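Local coordinates for hypothetical protein YCHN (Escherichia coli, PDB 1JX7), which is of unknown function but assembles into a homohexamer, a dimer of trimers, and belongs to the DsrE/DsrF-like family, at residues N20-A25 with Q62-I67. Numbering follows the deposited sequence.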
loop_
_atom_site.group_PDB
_atom_site.type_symbol
_atom_site.label_atom_id
_atom_site.label_comp_id
_atom_site.label_asym_id
_atom_site.label_seq_id
_atom_site.Cartn_x
_atom_site.Cartn_y
_atom_site.Cartn_z
ATOM N N ASN A 20 10.520 2.655 -10.253
ATOM C CA ASN A 20 10.049 2.483 -11.620
ATOM C C ASN A 20 9.871 3.810 -12.358
ATOM O O ASN A 20 10.140 3.897 -13.553
ATOM C CB ASN A 20 8.734 1.695 -11.649
ATOM C CG ASN A 20 8.938 0.212 -11.428
ATOM O OD1 ASN A 20 9.996 -0.335 -11.758
ATOM N ND2 ASN A 20 7.922 -0.451 -10.886
ATOM N N SER A 21 9.415 4.835 -11.645
ATOM C CA SER A 21 9.200 6.141 -12.234
ATOM C C SER A 21 10.486 6.669 -12.812
ATOM O O SER A 21 10.509 7.146 -13.937
ATOM C CB SER A 21 8.701 7.125 -11.190
ATOM O OG SER A 21 7.324 6.944 -10.975
ATOM N N LEU A 22 11.548 6.572 -12.024
ATOM C CA LEU A 22 12.872 7.043 -12.417
ATOM C C LEU A 22 13.480 6.205 -13.539
ATOM O O LEU A 22 14.142 6.727 -14.434
ATOM C CB LEU A 22 13.798 7.044 -11.201
ATOM C CG LEU A 22 13.316 8.005 -10.111
ATOM C CD1 LEU A 22 14.261 7.971 -8.923
ATOM C CD2 LEU A 22 13.228 9.410 -10.693
ATOM N N ARG A 23 13.250 4.898 -13.487
ATOM C CA ARG A 23 13.778 4.007 -14.503
ATOM C C ARG A 23 13.120 4.346 -15.836
ATOM O O ARG A 23 13.777 4.369 -16.859
ATOM C CB ARG A 23 13.508 2.550 -14.111
ATOM C CG ARG A 23 14.351 1.567 -14.877
ATOM C CD ARG A 23 14.222 0.160 -14.325
ATOM N NE ARG A 23 12.872 -0.392 -14.457
ATOM C CZ ARG A 23 12.536 -1.618 -14.081
ATOM N NH1 ARG A 23 13.452 -2.420 -13.556
ATOM N NH2 ARG A 23 11.291 -2.055 -14.232
ATOM N N LEU A 24 11.817 4.635 -15.808
ATOM C CA LEU A 24 11.067 4.977 -17.011
ATOM C C LEU A 24 11.506 6.360 -17.493
ATOM O O LEU A 24 11.599 6.608 -18.699
ATOM C CB LEU A 24 9.567 5.003 -16.710
ATOM C CG LEU A 24 8.592 4.817 -17.885
ATOM C CD1 LEU A 24 7.184 5.107 -17.407
ATOM C CD2 LEU A 24 8.926 5.736 -19.017
ATOM N N ALA A 25 11.768 7.249 -16.548
ATOM C CA ALA A 25 12.193 8.613 -16.846
ATOM C C ALA A 25 13.535 8.650 -17.585
ATOM O O ALA A 25 13.686 9.340 -18.590
ATOM C CB ALA A 25 12.290 9.428 -15.560
ATOM N N GLN A 62 19.462 8.001 -5.453
ATOM C CA GLN A 62 20.212 9.242 -5.560
ATOM C C GLN A 62 20.844 9.339 -6.935
ATOM O O GLN A 62 20.724 10.359 -7.605
ATOM C CB GLN A 62 21.295 9.279 -4.499
ATOM C CG GLN A 62 21.471 10.640 -3.905
ATOM C CD GLN A 62 22.893 10.930 -3.535
ATOM O OE1 GLN A 62 23.709 11.251 -4.392
ATOM N NE2 GLN A 62 23.210 10.808 -2.252
ATOM N N GLN A 63 21.514 8.266 -7.361
ATOM C CA GLN A 63 22.181 8.215 -8.660
ATOM C C GLN A 63 21.223 8.404 -9.829
ATOM O O GLN A 63 21.561 9.084 -10.797
ATOM C CB GLN A 63 22.919 6.886 -8.844
ATOM C CG GLN A 63 23.445 6.675 -10.273
ATOM C CD GLN A 63 23.912 5.244 -10.540
ATOM O OE1 GLN A 63 25.006 4.843 -10.136
ATOM N NE2 GLN A 63 23.077 4.469 -11.218
HETATM N N MSE A 64 20.045 7.796 -9.740
HETATM C CA MSE A 64 19.052 7.908 -10.799
HETATM C C MSE A 64 18.556 9.342 -10.955
HETATM O O MSE A 64 18.158 9.763 -12.040
HETATM C CB MSE A 64 17.883 6.943 -10.535
HETATM C CG MSE A 64 18.268 5.475 -10.705
HETATM SE SE MSE A 64 16.994 4.332 -10.208
HETATM C CE MSE A 64 17.009 4.669 -8.594
ATOM N N LEU A 65 18.593 10.104 -9.866
ATOM C CA LEU A 65 18.166 11.495 -9.917
ATOM C C LEU A 65 19.278 12.377 -10.476
ATOM O O LEU A 65 19.015 13.379 -11.127
ATOM C CB LEU A 65 17.764 11.976 -8.512
ATOM C CG LEU A 65 16.329 11.582 -8.142
ATOM C CD1 LEU A 65 16.054 11.931 -6.682
ATOM C CD2 LEU A 65 15.345 12.302 -9.068
ATOM N N GLU A 66 20.522 11.995 -10.222
ATOM C CA GLU A 66 21.648 12.759 -10.719
ATOM C C GLU A 66 21.748 12.541 -12.224
ATOM O O GLU A 66 22.090 13.466 -12.980
ATOM C CB GLU A 66 22.925 12.331 -9.999
ATOM C CG GLU A 66 22.759 12.423 -8.490
ATOM C CD GLU A 66 24.060 12.295 -7.730
ATOM O OE1 GLU A 66 24.837 11.352 -8.021
ATOM O OE2 GLU A 66 24.298 13.125 -6.834
ATOM N N ILE A 67 21.427 11.333 -12.667
ATOM C CA ILE A 67 21.430 11.004 -14.088
ATOM C C ILE A 67 20.416 11.906 -14.793
ATOM O O ILE A 67 20.661 12.396 -15.892
ATOM C CB ILE A 67 21.028 9.521 -14.326
ATOM C CG1 ILE A 67 22.070 8.586 -13.730
ATOM C CG2 ILE A 67 20.881 9.253 -15.814
ATOM C CD1 ILE A 67 21.724 7.128 -13.852
#
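With CG set opposite the carbonyl carbon and beside the backbone N (chi1 -63°), Leu-22 of helix 17-31 brings its two methyls to Met-64, a selenomethionine, and Leu-65 of helix 61-70. The CB of Leu-65 does not itself face helix 17-31; chi1 of -83° followed by an extended chi2 (173°) carries its CD2 across to Leu-22. Leu-22 and Met-64 cross at roughly a right angle, and the evidence for their contact lies at the root of Met-64 and not at its bent end: its CB is 4.1 Å from CD1 of Leu-22 and equally 4.1 Å from CB of Leu-22. The leucine therefore packs against the base of Met-64 with both its stem and one methyl. Its other methyl reaches Leu-65, CD2 to CD2 at 3.9 Å, a methyl-to-methyl touch between side chains set at a slant. The CA atoms of Leu-22 and Met-64, 6.4 Å apart, are the nearest such pair of the two segments.

All three residues are buried, and the interaction is wholly apolar, with 173 Å² of surface enclosed in total. Phe-19 and Ile-26 of helix 17-31 also touch Met-64, while Ile-61 and Leu-68 of helix 61-70 touch Leu-22, continuing the apolar interface. On another side of helix 17-31, Asn-20 ND2 hydrogen-bonds Ser-43 OG of the second subunit. The two helices are the crossovers of successive beta-alpha-beta units, linking the adjacent parallel strands 3-8, 36-41 and 75-78, and their side-by-side packing is characteristic of an alpha/beta fold with a parallel sheet.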